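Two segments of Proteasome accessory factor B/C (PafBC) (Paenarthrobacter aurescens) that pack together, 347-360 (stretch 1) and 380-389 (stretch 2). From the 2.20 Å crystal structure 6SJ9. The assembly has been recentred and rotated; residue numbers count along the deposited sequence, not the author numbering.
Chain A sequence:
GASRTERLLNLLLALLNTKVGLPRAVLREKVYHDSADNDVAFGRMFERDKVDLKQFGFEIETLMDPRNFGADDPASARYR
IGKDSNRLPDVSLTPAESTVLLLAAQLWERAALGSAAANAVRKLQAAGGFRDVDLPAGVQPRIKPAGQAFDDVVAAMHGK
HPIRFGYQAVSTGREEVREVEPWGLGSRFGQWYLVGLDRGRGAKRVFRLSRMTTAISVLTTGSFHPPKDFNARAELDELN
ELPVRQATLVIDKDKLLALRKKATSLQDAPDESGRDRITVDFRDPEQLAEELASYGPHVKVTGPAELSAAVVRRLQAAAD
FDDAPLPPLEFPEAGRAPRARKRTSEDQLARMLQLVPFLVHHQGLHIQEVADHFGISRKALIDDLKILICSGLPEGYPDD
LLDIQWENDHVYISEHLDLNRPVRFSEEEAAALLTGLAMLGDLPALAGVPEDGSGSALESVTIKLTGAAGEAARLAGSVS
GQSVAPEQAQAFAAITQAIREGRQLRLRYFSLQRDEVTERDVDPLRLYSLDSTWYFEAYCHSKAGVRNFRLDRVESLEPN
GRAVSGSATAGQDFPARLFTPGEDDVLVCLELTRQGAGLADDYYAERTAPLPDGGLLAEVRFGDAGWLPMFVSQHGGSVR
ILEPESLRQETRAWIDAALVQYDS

Stretch 1 347-360: DQLARMLQLVPFLV
Stretch 2 380-389: ALIDDLKILI

Two helical segments of one PafBC chain cross almost at right angles: the N-to-C directions of 347-360 and 380-389 make an angle of 82° (signed crossing angle -82°), and the axes approach to 10.3 Å. The register is set by Met352 and Asp384, whose CA atoms lie 6.5 Å apart, and 538 Å² of surface is buried, both sides summed. Stretch 2 is a regular α-helix, its phi/psi near -65/-40 until Ile389 (-122/-2), with i to i-4 bonds from Asp384 N to Ala380 O (3.0 Å) through Ile389 N to Leu385 O (2.8 Å). Stretch 1 starts equally regular, Arg351 N bonding Asp347 O at 2.8 Å, but kinks ahead of Pro357.

Asp347 lies out of reach. Gln348, one turn before the crossing, points its CA-to-CB bond toward stretch 2 and extends (chi1 t, chi2 t, chi3 27°), so that NE2 donates to Asp384 OD1 at 2.6 Å. The same NE2 lies 3.5 Å from Ile387 CD1 and donates to a water at 3.0 Å from NE2; that water in turn donates to Asp383 OD2, 2.7 Å from its oxygen, adding a bridged link between the helices.

Arg351 also points toward stretch 2, with chi1 t, chi2 t, chi3 p and chi4 -115°. Its guanidinium meets the Asp384 carboxylate edge-on, near its own plane, in a salt bridge: NE donates to OD2 at 2.6 Å, while NH2 reaches OD2 at 2.9 Å and OD1 at 3.1 Å. Asp384 (chi1 m, chi2 -21°) is thus a polar knob in a hole formed by Gln348, Arg351, Met352 and Leu355; the positive charge and the amide donor compensate a buried carboxylate.

Met352, a selenomethionine with rotamer m, t, m, lies at the centre of the crossing. Its SE is 3.7 Å from the backbone O of Asp384 and packs 3.8 Å from Ile387 CG2, while its own carbonyl O is 4.1 Å from Leu388 CD2.

The bonding then shifts toward i to i-3. Gln354 has phi/psi -77/-11; Leu355 N bonds Met352 O at 3.1 Å and only weakly Arg351 O at 2.9 Å. Beyond the polar cluster the contact turns greasy. Leu355 (m, t) packs against stretch 2: CD2 lies 3.8 Å from Leu381 CD1, and CD1 lies 3.7 Å from Leu385 CD2 and 4.0 Å from Asp384 CB. Leu381 (t, p) and Leu385 (m, t) leave their helix sideways, yet their ends come nearer.

Val356 N bonds Leu353 O at 3.2 Å. Neither Pro357 N, which carries no hydrogen, nor Phe358 N bonds to the preceding turn; the i to i-4 pattern resumes with Leu359 N to Leu355 O at 3.1 Å. Leu359 (m, t), one turn on from Leu355, places CD1 4.0 Å from Leu385 CD2 and 3.9 Å from Leu388 CD2, Leu388 being t, p. These apolar ends meet at van der Waals distance, burying hydrocarbon against hydrocarbon.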

ATOM      1  N   ASP A 347      -5.835 -15.142   4.993  1.00 34.42           N
ATOM      2  CA  ASP A 347      -6.367 -15.868   3.832  1.00 43.34           C
ATOM      3  C   ASP A 347      -6.439 -14.960   2.596  1.00 38.36           C
ATOM      4  O   ASP A 347      -6.066 -15.354   1.490  1.00 35.04           O
ATOM      5  CB  ASP A 347      -7.777 -16.416   4.131  1.00 46.45           C
ATOM      6  CG  ASP A 347      -7.767 -17.696   5.000  1.00 53.43           C
ATOM      7  OD1 ASP A 347      -6.676 -18.263   5.220  1.00 54.33           O
ATOM      8  OD2 ASP A 347      -8.877 -18.137   5.448  1.00 56.90           O
ATOM      9  N   GLN A 348      -6.889 -13.725   2.780  1.00 34.62           N
ATOM     10  CA  GLN A 348      -7.015 -12.825   1.639  1.00 35.32           C
ATOM     11  C   GLN A 348      -5.642 -12.429   1.093  1.00 37.59           C
ATOM     12  O   GLN A 348      -5.445 -12.341  -0.129  1.00 35.10           O
ATOM     13  CB  GLN A 348      -7.832 -11.588   2.047  1.00 36.16           C
ATOM     14  CG  GLN A 348      -8.089 -10.609   0.930  1.00 41.74           C
ATOM     15  CD  GLN A 348      -9.131  -9.568   1.323  1.00 46.04           C
ATOM     16  OE1 GLN A 348      -9.290  -9.251   2.514  1.00 47.99           O
ATOM     17  NE2 GLN A 348      -9.853  -9.050   0.334  1.00 44.98           N
ATOM     18  N   LEU A 349      -4.679 -12.209   1.980  1.00 31.23           N
ATOM     19  CA  LEU A 349      -3.341 -11.898   1.503  1.00 38.58           C
ATOM     20  C   LEU A 349      -2.753 -13.067   0.745  1.00 37.14           C
ATOM     21  O   LEU A 349      -2.167 -12.875  -0.314  1.00 33.96           O
ATOM     22  CB  LEU A 349      -2.415 -11.529   2.654  1.00 39.76           C
ATOM     23  CG  LEU A 349      -2.849 -10.178   3.218  1.00 43.08           C
ATOM     24  CD1 LEU A 349      -2.217 -10.176   4.525  1.00 31.46           C
ATOM     25  CD2 LEU A 349      -2.435  -8.946   2.399  1.00 37.84           C
ATOM     26  N   ALA A 350      -2.922 -14.284   1.269  1.00 32.42           N
ATOM     27  CA  ALA A 350      -2.388 -15.449   0.582  1.00 37.57           C
ATOM     28  C   ALA A 350      -3.078 -15.638  -0.759  1.00 36.36           C
ATOM     29  O   ALA A 350      -2.424 -15.931  -1.753  1.00 37.98           O
ATOM     30  CB  ALA A 350      -2.558 -16.707   1.439  1.00 34.34           C
ATOM     31  N   ARG A 351      -4.401 -15.452  -0.808  1.00 39.47           N
ATOM     32  CA  ARG A 351      -5.101 -15.571  -2.083  1.00 38.46           C
ATOM     33  C   ARG A 351      -4.612 -14.524  -3.088  1.00 38.36           C
ATOM     34  O   ARG A 351      -4.399 -14.833  -4.262  1.00 44.32           O
ATOM     35  CB  ARG A 351      -6.610 -15.472  -1.860  1.00 37.15           C
ATOM     36  CG  ARG A 351      -7.445 -15.518  -3.161  1.00 38.37           C
ATOM     37  CD  ARG A 351      -8.928 -15.668  -2.863  1.00 37.26           C
ATOM     38  NE  ARG A 351      -9.480 -14.431  -2.290  1.00 38.74           N
ATOM     39  CZ  ARG A 351      -9.969 -14.318  -1.061  1.00 39.99           C
ATOM     40  NH1 ARG A 351     -10.002 -15.378  -0.258  1.00 40.26           N
ATOM     41  NH2 ARG A 351     -10.460 -13.151  -0.635  1.00 37.38           N
HETATM   42  N   MSE A 352      -4.433 -13.292  -2.659  1.00 35.70           N
HETATM   43  CA  MSE A 352      -3.927 -12.243  -3.563  1.00 38.71           C
HETATM   44  C   MSE A 352      -2.580 -12.589  -4.121  1.00 40.22           C
HETATM   45  O   MSE A 352      -2.360 -12.309  -5.293  1.00 43.43           O
HETATM   46  CB  MSE A 352      -3.846 -10.839  -2.909  1.00 38.28           C
HETATM   47  CG  MSE A 352      -5.191 -10.236  -2.727  1.00 50.77           C
HETATM   48 SE   MSE A 352      -5.299  -8.506  -1.713  1.00 63.67          SE
HETATM   49  CE  MSE A 352      -4.773  -9.143   0.027  1.00 65.42           C
ATOM     50  N   LEU A 353      -1.687 -13.203  -3.330  1.00 36.96           N
ATOM     51  CA  LEU A 353      -0.438 -13.660  -3.918  1.00 41.13           C
ATOM     52  C   LEU A 353      -0.694 -14.668  -5.039  1.00 42.55           C
ATOM     53  O   LEU A 353       0.015 -14.675  -6.046  1.00 43.66           O
ATOM     54  CB  LEU A 353       0.460 -14.272  -2.840  1.00 43.79           C
ATOM     55  CG  LEU A 353       1.047 -13.250  -1.870  1.00 42.94           C
ATOM     56  CD1 LEU A 353       1.770 -13.997  -0.818  1.00 37.99           C
ATOM     57  CD2 LEU A 353       1.997 -12.292  -2.607  1.00 38.68           C
ATOM     58  N   GLN A 354      -1.694 -15.543  -4.862  1.00 42.94           N
ATOM     59  CA  GLN A 354      -2.015 -16.596  -5.811  1.00 42.53           C
ATOM     60  C   GLN A 354      -2.773 -16.067  -7.015  1.00 40.27           C
ATOM     61  O   GLN A 354      -2.965 -16.805  -7.984  1.00 43.51           O
ATOM     62  CB  GLN A 354      -2.836 -17.692  -5.116  1.00 43.06           C
ATOM     63  CG  GLN A 354      -1.995 -18.557  -4.210  1.00 45.44           C
ATOM     64  CD  GLN A 354      -2.829 -19.339  -3.219  1.00 58.01           C
ATOM     65  OE1 GLN A 354      -3.973 -19.687  -3.479  1.00 61.29           O
ATOM     66  NE2 GLN A 354      -2.280 -19.532  -2.022  1.00 66.40           N
ATOM     67  N   LEU A 355      -3.244 -14.827  -6.958  1.00 36.46           N
ATOM     68  CA  LEU A 355      -3.789 -14.215  -8.156  1.00 40.57           C
ATOM     69  C   LEU A 355      -2.669 -13.838  -9.124  1.00 38.72           C
ATOM     70  O   LEU A 355      -2.894 -13.809 -10.339  1.00 38.75           O
ATOM     71  CB  LEU A 355      -4.609 -12.972  -7.803  1.00 37.84           C
ATOM     72  CG  LEU A 355      -5.771 -13.175  -6.843  1.00 43.23           C
ATOM     73  CD1 LEU A 355      -6.570 -11.857  -6.698  1.00 41.18           C
ATOM     74  CD2 LEU A 355      -6.687 -14.264  -7.372  1.00 43.07           C
ATOM     75  N   VAL A 356      -1.465 -13.565  -8.607  1.00 36.16           N
ATOM     76  CA  VAL A 356      -0.396 -13.039  -9.466  1.00 39.55           C
ATOM     77  C   VAL A 356      -0.123 -13.952 -10.666  1.00 42.90           C
ATOM     78  O   VAL A 356      -0.105 -13.448 -11.802  1.00 42.39           O
ATOM     79  CB  VAL A 356       0.860 -12.735  -8.625  1.00 41.01           C
ATOM     80  CG1 VAL A 356       2.040 -12.273  -9.527  1.00 43.35           C
ATOM     81  CG2 VAL A 356       0.538 -11.692  -7.572  1.00 41.64           C
ATOM     82  N   PRO A 357       0.046 -15.275 -10.509  1.00 45.34           N
ATOM     83  CA  PRO A 357       0.312 -16.122 -11.708  1.00 44.60           C
ATOM     84  C   PRO A 357      -0.796 -16.065 -12.760  1.00 47.61           C
ATOM     85  O   PRO A 357      -0.498 -16.189 -13.954  1.00 49.02           O
ATOM     86  CB  PRO A 357       0.463 -17.542 -11.135  1.00 41.36           C
ATOM     87  CG  PRO A 357       0.965 -17.318  -9.736  1.00 46.07           C
ATOM     88  CD  PRO A 357       0.223 -16.033  -9.256  1.00 44.89           C
ATOM     89  N   PHE A 358      -2.067 -15.897 -12.358  1.00 42.51           N
ATOM     90  CA  PHE A 358      -3.140 -15.712 -13.343  1.00 39.90           C
ATOM     91  C   PHE A 358      -2.987 -14.401 -14.089  1.00 38.71           C
ATOM     92  O   PHE A 358      -3.095 -14.365 -15.316  1.00 43.41           O
ATOM     93  CB  PHE A 358      -4.512 -15.719 -12.663  1.00 38.34           C
ATOM     94  CG  PHE A 358      -4.878 -17.026 -12.085  1.00 44.80           C
ATOM     95  CD1 PHE A 358      -5.416 -18.038 -12.905  1.00 49.71           C
ATOM     96  CD2 PHE A 358      -4.655 -17.280 -10.746  1.00 44.32           C
ATOM     97  CE1 PHE A 358      -5.774 -19.270 -12.384  1.00 49.50           C
ATOM     98  CE2 PHE A 358      -4.984 -18.499 -10.219  1.00 52.94           C
ATOM     99  CZ  PHE A 358      -5.536 -19.516 -11.032  1.00 52.75           C
ATOM    100  N   LEU A 359      -2.718 -13.320 -13.352  1.00 39.38           N
ATOM    101  CA  LEU A 359      -2.662 -11.980 -13.920  1.00 40.51           C
ATOM    102  C   LEU A 359      -1.559 -11.849 -14.963  1.00 42.22           C
ATOM    103  O   LEU A 359      -1.710 -11.088 -15.931  1.00 41.77           O
ATOM    104  CB  LEU A 359      -2.475 -10.951 -12.794  1.00 38.21           C
ATOM    105  CG  LEU A 359      -3.692 -10.602 -11.932  1.00 41.12           C
ATOM    106  CD1 LEU A 359      -3.278  -9.789 -10.685  1.00 41.92           C
ATOM    107  CD2 LEU A 359      -4.743  -9.794 -12.726  1.00 38.90           C
ATOM    108  N   VAL A 360      -0.424 -12.536 -14.764  1.00 43.19           N
ATOM    109  CA  VAL A 360       0.703 -12.422 -15.693  1.00 47.09           C
ATOM    110  C   VAL A 360       0.717 -13.532 -16.732  1.00 49.58           C
ATOM    111  O   VAL A 360       1.562 -13.494 -17.634  1.00 51.24           O
ATOM    112  CB  VAL A 360       2.096 -12.424 -15.006  1.00 48.74           C
ATOM    113  CG1 VAL A 360       2.238 -11.324 -13.962  1.00 47.21           C
ATOM    114  CG2 VAL A 360       2.459 -13.816 -14.489  1.00 49.41           C
ATOM    115  N   ALA A 380     -16.376 -10.568  -4.607  1.00 35.85           N
ATOM    116  CA  ALA A 380     -15.289 -10.711  -3.649  1.00 36.36           C
ATOM    117  C   ALA A 380     -13.960 -10.754  -4.379  1.00 38.31           C
ATOM    118  O   ALA A 380     -12.974 -10.157  -3.929  1.00 41.97           O
ATOM    119  CB  ALA A 380     -15.485 -11.997  -2.804  1.00 34.22           C
ATOM    120  N   LEU A 381     -13.905 -11.473  -5.515  1.00 37.37           N
ATOM    121  CA  LEU A 381     -12.650 -11.522  -6.265  1.00 36.40           C
ATOM    122  C   LEU A 381     -12.267 -10.146  -6.831  1.00 36.84           C
ATOM    123  O   LEU A 381     -11.106  -9.740  -6.751  1.00 35.79           O
ATOM    124  CB  LEU A 381     -12.755 -12.563  -7.378  1.00 36.56           C
ATOM    125  CG  LEU A 381     -11.466 -12.626  -8.202  1.00 42.59           C
ATOM    126  CD1 LEU A 381     -10.320 -13.022  -7.367  1.00 45.34           C
ATOM    127  CD2 LEU A 381     -11.586 -13.645  -9.295  1.00 46.39           C
ATOM    128  N   ILE A 382     -13.239  -9.403  -7.359  1.00 35.91           N
ATOM    129  CA  ILE A 382     -12.973  -8.048  -7.848  1.00 37.32           C
ATOM    130  C   ILE A 382     -12.436  -7.151  -6.721  1.00 35.72           C
ATOM    131  O   ILE A 382     -11.529  -6.331  -6.930  1.00 33.17           O
ATOM    132  CB  ILE A 382     -14.247  -7.489  -8.491  1.00 35.81           C
ATOM    133  CG1 ILE A 382     -14.498  -8.245  -9.795  1.00 36.08           C
ATOM    134  CG2 ILE A 382     -14.089  -6.048  -8.747  1.00 34.67           C
ATOM    135  CD1 ILE A 382     -15.961  -8.076 -10.314  1.00 38.05           C
ATOM    136  N   ASP A 383     -13.002  -7.278  -5.518  1.00 33.02           N
ATOM    137  CA  ASP A 383     -12.492  -6.465  -4.433  1.00 36.88           C
ATOM    138  C   ASP A 383     -11.035  -6.841  -4.098  1.00 34.37           C
ATOM    139  O   ASP A 383     -10.233  -5.963  -3.794  1.00 36.53           O
ATOM    140  CB  ASP A 383     -13.381  -6.586  -3.198  1.00 36.08           C
ATOM    141  CG  ASP A 383     -13.250  -5.353  -2.307  1.00 42.33           C
ATOM    142  OD1 ASP A 383     -13.359  -4.238  -2.862  1.00 43.19           O
ATOM    143  OD2 ASP A 383     -13.037  -5.465  -1.076  1.00 44.02           O
ATOM    144  N   ASP A 384     -10.694  -8.141  -4.125  1.00 34.12           N
ATOM    145  CA  ASP A 384      -9.297  -8.545  -3.953  1.00 35.96           C
ATOM    146  C   ASP A 384      -8.416  -7.848  -4.959  1.00 32.75           C
ATOM    147  O   ASP A 384      -7.334  -7.401  -4.621  1.00 29.61           O
ATOM    148  CB  ASP A 384      -9.092 -10.057  -4.133  1.00 35.24           C
ATOM    149  CG  ASP A 384      -9.724 -10.879  -3.022  1.00 42.43           C
ATOM    150  OD1 ASP A 384      -9.975 -10.365  -1.919  1.00 44.44           O
ATOM    151  OD2 ASP A 384      -9.947 -12.072  -3.270  1.00 46.84           O
ATOM    152  N   LEU A 385      -8.875  -7.749  -6.213  1.00 34.22           N
ATOM    153  CA  LEU A 385      -8.045  -7.146  -7.242  1.00 34.53           C
ATOM    154  C   LEU A 385      -7.947  -5.647  -7.052  1.00 36.42           C
ATOM    155  O   LEU A 385      -6.892  -5.068  -7.314  1.00 38.07           O
ATOM    156  CB  LEU A 385      -8.565  -7.486  -8.652  1.00 32.06           C
ATOM    157  CG  LEU A 385      -8.399  -8.946  -9.041  1.00 35.82           C
ATOM    158  CD1 LEU A 385      -9.151  -9.323 -10.293  1.00 35.37           C
ATOM    159  CD2 LEU A 385      -6.927  -9.209  -9.276  1.00 33.20           C
ATOM    160  N   LYS A 386      -9.038  -4.992  -6.612  1.00 36.74           N
ATOM    161  CA  LYS A 386      -8.970  -3.551  -6.355  1.00 37.75           C
ATOM    162  C   LYS A 386      -7.970  -3.245  -5.238  1.00 36.52           C
ATOM    163  O   LYS A 386      -7.246  -2.256  -5.306  1.00 39.34           O
ATOM    164  CB  LYS A 386     -10.364  -3.000  -5.990  1.00 39.89           C
ATOM    165  CG  LYS A 386     -11.345  -2.860  -7.229  1.00 42.39           C
ATOM    166  CD  LYS A 386     -12.835  -2.730  -6.760  1.00 41.20           C
ATOM    167  CE  LYS A 386     -13.083  -1.627  -5.673  1.00 45.09           C
ATOM    168  NZ  LYS A 386     -14.511  -1.729  -5.149  1.00 49.95           N
ATOM    169  N   ILE A 387      -7.940  -4.065  -4.185  1.00 38.92           N
ATOM    170  CA  ILE A 387      -6.942  -3.862  -3.132  1.00 34.40           C
ATOM    171  C   ILE A 387      -5.548  -4.013  -3.707  1.00 36.78           C
ATOM    172  O   ILE A 387      -4.651  -3.210  -3.432  1.00 38.98           O
ATOM    173  CB  ILE A 387      -7.156  -4.868  -1.985  1.00 35.73           C
ATOM    174  CG1 ILE A 387      -8.449  -4.545  -1.242  1.00 35.35           C
ATOM    175  CG2 ILE A 387      -5.922  -4.791  -1.005  1.00 38.12           C
ATOM    176  CD1 ILE A 387      -8.996  -5.723  -0.495  1.00 35.92           C
ATOM    177  N   LEU A 388      -5.355  -5.034  -4.550  1.00 36.40           N
ATOM    178  CA  LEU A 388      -4.022  -5.364  -5.017  1.00 39.95           C
ATOM    179  C   LEU A 388      -3.505  -4.358  -6.058  1.00 44.64           C
ATOM    180  O   LEU A 388      -2.361  -3.885  -5.961  1.00 43.48           O
ATOM    181  CB  LEU A 388      -4.009  -6.786  -5.625  1.00 34.38           C
ATOM    182  CG  LEU A 388      -2.681  -7.236  -6.264  1.00 35.48           C
ATOM    183  CD1 LEU A 388      -1.662  -7.350  -5.131  1.00 39.83           C
ATOM    184  CD2 LEU A 388      -2.788  -8.603  -6.973  1.00 36.51           C
ATOM    185  N   ILE A 389      -4.302  -4.041  -7.079  1.00 42.78           N
ATOM    186  CA  ILE A 389      -3.762  -3.315  -8.233  1.00 40.05           C
ATOM    187  C   ILE A 389      -4.469  -2.007  -8.516  1.00 38.40           C
ATOM    188  O   ILE A 389      -4.120  -1.348  -9.496  1.00 45.99           O
ATOM    189  CB  ILE A 389      -3.792  -4.172  -9.519  1.00 42.20           C
ATOM    190  CG1 ILE A 389      -5.240  -4.494  -9.890  1.00 45.51           C
ATOM    191  CG2 ILE A 389      -2.979  -5.405  -9.449  1.00 39.66           C
ATOM    192  CD1 ILE A 389      -5.330  -5.191 -11.232  1.00 48.21           C
TER
HETATM  193  O   HOH W   1     -12.510  -7.750   0.331  1.00 43.83           O